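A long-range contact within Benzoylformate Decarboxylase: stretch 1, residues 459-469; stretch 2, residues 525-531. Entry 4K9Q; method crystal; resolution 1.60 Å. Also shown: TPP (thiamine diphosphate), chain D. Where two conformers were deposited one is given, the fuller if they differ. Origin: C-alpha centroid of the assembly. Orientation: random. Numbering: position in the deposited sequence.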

# COMPACT_ATOMS: atom_id res chain seq x y z
N TYR A 459 -12.68 32.95 -6.55
CA TYR A 459 -12.96 31.82 -5.69
C TYR A 459 -13.48 32.40 -4.37
O TYR A 459 -12.74 32.55 -3.40
CB TYR A 459 -11.68 31.02 -5.44
CG TYR A 459 -11.14 30.18 -6.61
CD1 TYR A 459 -11.96 29.35 -7.38
CD2 TYR A 459 -9.77 30.18 -6.90
CE1 TYR A 459 -11.44 28.57 -8.41
CE2 TYR A 459 -9.25 29.41 -7.92
CZ TYR A 459 -10.08 28.60 -8.67
OH TYR A 459 -9.53 27.84 -9.69
N GLY A 460 -14.76 32.78 -4.37
CA GLY A 460 -15.33 33.57 -3.28
C GLY A 460 -15.16 32.98 -1.90
O GLY A 460 -14.75 33.67 -0.96
N ILE A 461 -15.47 31.70 -1.77
CA ILE A 461 -15.44 31.11 -0.44
C ILE A 461 -14.02 31.06 0.11
O ILE A 461 -13.83 31.08 1.32
CB ILE A 461 -16.12 29.73 -0.40
CG1 ILE A 461 -16.40 29.35 1.07
CG2 ILE A 461 -15.25 28.69 -1.06
CD1 ILE A 461 -17.26 28.13 1.25
N LEU A 462 -13.02 31.01 -0.76
CA LEU A 462 -11.63 31.06 -0.26
C LEU A 462 -11.29 32.43 0.33
O LEU A 462 -10.45 32.52 1.23
CB LEU A 462 -10.62 30.68 -1.34
CG LEU A 462 -10.75 29.26 -1.92
CD1 LEU A 462 -9.61 28.96 -2.88
CD2 LEU A 462 -10.81 28.22 -0.80
N LYS A 463 -11.93 33.49 -0.15
CA LYS A 463 -11.73 34.80 0.45
C LYS A 463 -12.46 34.88 1.79
O LYS A 463 -12.01 35.56 2.71
CB LYS A 463 -12.18 35.93 -0.49
CG LYS A 463 -11.33 36.05 -1.76
CD LYS A 463 -11.73 37.26 -2.59
CE LYS A 463 -10.92 37.33 -3.87
NZ LYS A 463 -11.30 38.52 -4.69
N GLN A 464 -13.60 34.19 1.88
CA GLN A 464 -14.33 34.10 3.14
C GLN A 464 -13.45 33.40 4.16
O GLN A 464 -13.36 33.81 5.32
CB GLN A 464 -15.64 33.34 2.96
CG GLN A 464 -16.67 34.06 2.08
CD GLN A 464 -17.97 33.28 1.90
OE1 GLN A 464 -17.96 32.11 1.51
NE2 GLN A 464 -19.09 33.94 2.17
N PHE A 465 -12.81 32.32 3.74
CA PHE A 465 -11.89 31.60 4.61
C PHE A 465 -10.66 32.42 4.99
O PHE A 465 -10.19 32.34 6.12
CB PHE A 465 -11.42 30.31 3.94
CG PHE A 465 -12.12 29.10 4.41
CD1 PHE A 465 -11.72 28.47 5.58
CD2 PHE A 465 -13.19 28.58 3.71
CE1 PHE A 465 -12.37 27.32 6.03
CE2 PHE A 465 -13.85 27.44 4.16
CZ PHE A 465 -13.44 26.81 5.32
N ALA A 466 -10.14 33.19 4.05
CA ALA A 466 -8.95 34.00 4.31
C ALA A 466 -9.26 35.02 5.41
O ALA A 466 -8.38 35.39 6.19
CB ALA A 466 -8.49 34.71 3.05
N GLU A 467 -10.51 35.47 5.45
CA GLU A 467 -10.98 36.44 6.45
C GLU A 467 -11.12 35.79 7.82
O GLU A 467 -10.50 36.22 8.80
CB GLU A 467 -12.32 37.05 5.99
CG GLU A 467 -13.04 37.88 7.05
CD GLU A 467 -12.60 39.33 7.06
OE1 GLU A 467 -11.74 39.70 6.23
OE2 GLU A 467 -13.12 40.10 7.90
N LEU A 468 -11.92 34.73 7.89
CA LEU A 468 -12.11 33.98 9.13
C LEU A 468 -10.79 33.47 9.71
O LEU A 468 -10.60 33.46 10.93
CB LEU A 468 -13.05 32.79 8.89
CG LEU A 468 -13.26 31.83 10.07
CD1 LEU A 468 -14.29 32.39 11.03
CD2 LEU A 468 -13.67 30.45 9.59
N GLU A 469 -9.87 33.07 8.84
CA GLU A 469 -8.64 32.44 9.31
C GLU A 469 -7.42 33.36 9.22
O GLU A 469 -6.30 32.95 9.51
CB GLU A 469 -8.40 31.11 8.59
CG GLU A 469 -9.57 30.13 8.72
CD GLU A 469 -9.86 29.71 10.16
OE1 GLU A 469 -8.95 29.80 11.01
OE2 GLU A 469 -11.00 29.29 10.44
N THR A 525 -22.55 40.31 -7.55
CA THR A 525 -21.64 41.08 -6.73
C THR A 525 -20.47 40.21 -6.29
O THR A 525 -20.61 38.99 -6.10
CB THR A 525 -22.37 41.64 -5.50
OG1 THR A 525 -21.46 42.37 -4.68
CG2 THR A 525 -23.00 40.50 -4.69
N LYS A 526 -19.31 40.86 -6.16
CA LYS A 526 -18.09 40.21 -5.68
C LYS A 526 -18.03 40.28 -4.16
O LYS A 526 -17.19 39.62 -3.54
CB LYS A 526 -16.85 40.86 -6.29
CG LYS A 526 -16.80 40.81 -7.82
CD LYS A 526 -15.58 41.54 -8.37
CE LYS A 526 -14.42 40.60 -8.69
NZ LYS A 526 -13.80 39.96 -7.49
N GLU A 527 -18.93 41.06 -3.56
CA GLU A 527 -18.98 41.14 -2.11
C GLU A 527 -19.41 39.78 -1.59
O GLU A 527 -20.17 39.07 -2.24
CB GLU A 527 -19.94 42.23 -1.63
CG GLU A 527 -19.56 43.65 -2.09
CD GLU A 527 -18.12 44.02 -1.76
OE1 GLU A 527 -17.64 43.68 -0.66
OE2 GLU A 527 -17.46 44.66 -2.61
N LEU A 528 -18.89 39.43 -0.42
CA LEU A 528 -19.15 38.11 0.16
C LEU A 528 -19.61 38.24 1.60
O LEU A 528 -19.03 38.99 2.39
CB LEU A 528 -17.88 37.25 0.10
CG LEU A 528 -17.33 36.88 -1.29
CD1 LEU A 528 -15.85 36.59 -1.20
CD2 LEU A 528 -18.08 35.66 -1.85
N LYS A 529 -20.66 37.50 1.93
CA LYS A 529 -21.12 37.42 3.31
C LYS A 529 -20.11 36.63 4.13
O LYS A 529 -19.19 36.02 3.58
CB LYS A 529 -22.50 36.76 3.35
CG LYS A 529 -23.57 37.62 2.68
CD LYS A 529 -24.84 36.85 2.41
CE LYS A 529 -25.83 37.70 1.63
NZ LYS A 529 -26.20 38.94 2.36
N PRO A 530 -20.24 36.67 5.46
CA PRO A 530 -19.39 35.88 6.37
C PRO A 530 -19.63 34.39 6.18
O PRO A 530 -20.71 34.00 5.75
CB PRO A 530 -19.88 36.31 7.76
CG PRO A 530 -20.47 37.67 7.56
CD PRO A 530 -21.11 37.61 6.19
N LEU A 531 -18.63 33.57 6.50
CA LEU A 531 -18.79 32.12 6.41
C LEU A 531 -20.02 31.62 7.17
O LEU A 531 -20.79 30.79 6.66
CB LEU A 531 -17.54 31.40 6.93
CG LEU A 531 -16.42 31.05 5.96
CD1 LEU A 531 -15.35 30.23 6.69
CD2 LEU A 531 -16.95 30.27 4.77
N1' TPP D . -9.70 21.89 -5.94
C2' TPP D . -10.63 20.87 -5.79
CM2 TPP D . -10.63 19.70 -6.73
N3' TPP D . -11.56 20.91 -4.77
C4' TPP D . -11.58 21.97 -3.89
N4' TPP D . -12.47 21.99 -2.90
C5' TPP D . -10.67 23.01 -4.06
C6' TPP D . -9.72 22.97 -5.07
C7' TPP D . -10.69 24.17 -3.10
N3 TPP D . -11.81 25.10 -3.20
C2 TPP D . -12.91 25.11 -2.35
S1 TPP D . -13.98 26.26 -2.67
C5 TPP D . -13.09 26.81 -3.90
C4 TPP D . -11.90 26.11 -4.10
CM4 TPP D . -10.88 26.40 -5.17
C6 TPP D . -13.62 28.01 -4.63
C7 TPP D . -14.95 27.81 -5.32
O7 TPP D . -15.12 28.95 -6.13
PA TPP D . -16.46 29.19 -6.99
O1A TPP D . -16.87 27.89 -7.61
O2A TPP D . -16.22 30.24 -8.03
O3A TPP D . -17.57 29.53 -5.89
PB TPP D . -17.73 30.86 -5.00
O1B TPP D . -17.08 30.58 -3.69
O2B TPP D . -19.22 31.07 -4.84
O3B TPP D . -17.06 32.03 -5.66
O HOH W 1 -15.60 35.20 6.71
O HOH W 2 -21.74 32.49 3.17

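The contact sets one face of a short helix, residues 460-468, against an extended segment with no regular secondary structure, and it buries 441 Å² counted over both sides. Its organizing residue is Gln-464, whose CA-to-CB bond points toward the segment. With chi1 at m and chi2 at t, the side chain runs outward as a straight arm, and chi3 of -52° turns the amide so that NE2 donates to the carbonyl of Lys-529: Gln-464 NE2 to Lys-529 O is 2.5 Å, a short bond with an N-H...acceptor angle of 153°. This is the one direct hydrogen bond between the stretches. The bond holds a carbonyl of a segment that forms no regular strand; the CA-to-CB bond of Lys-529 points away from the helix. A water extends the same amide, accepting from Gln-464 NE2 at 3.2 Å and donating to Pro-530 O at 3.2 Å. The aliphatic part of the arm also packs, with Gln-464 CG 3.9 Å from Leu-528 CB and Gln-464 CB 3.8 Å from Leu-531 CD2.

The two leucines of the segment meet the helix at different points. The CA-to-CB bond of Leu-528 points toward the helix, and the side chain, in the m,t conformation, reaches the first turn, where its CD1 lies 3.1 Å from Gly-460 O and 3.8 Å from Lys-463 CB. Glycine matters at this point: an ideal CB on Gly-460 would fall 2.8 Å from Leu-528 CD2, a clash. The same residue serves the cofactor, for Gly-460 N donates to TPP O3B at 2.7 Å and Ile-461 N to TPP O1B at 2.7 Å, so the start of the helix holds the diphosphate while it receives the leucine.

Leu-531 has the largest covered area in the contact, 128 Å². Its CA-to-CB bond points sideways, yet the end of the side chain comes nearer the helix, with chi1 at -91°, off the usual wells, and chi2 at t. In this conformation CD1 sits over the face of the Phe-465 ring, 3.9 Å from the centroid and only 4° off the ring normal, a nearly ideal CH-pi approach. Leu-531 CD1 also lies 3.4 Å from Leu-468 CD2, while CD2 of Leu-531 is 3.9 Å from Ile-461 CG1. Phe-465 has an off-well chi1 too, at -100°. Its CA-to-CB bond points away from the segment, but the end of the side chain comes nearer, and chi2 of -83° presents a ring face to the methyl. The CA-to-CB bond of Leu-468 points toward the segment, and with chi1 t and chi2 p the side chain adds its methyl to the cluster.

Not every approach here is plainly favorable. Lys-463 is fully extended, m,t,t,t, and its NZ comes within 4.0 Å of Lys-526 NZ, two like charges close together. Each of these nitrogens has a hydrogen bond to a residue just beyond the stretches. One rule emerges: a polar arm fixes the backbone, while leucines fill the space around it.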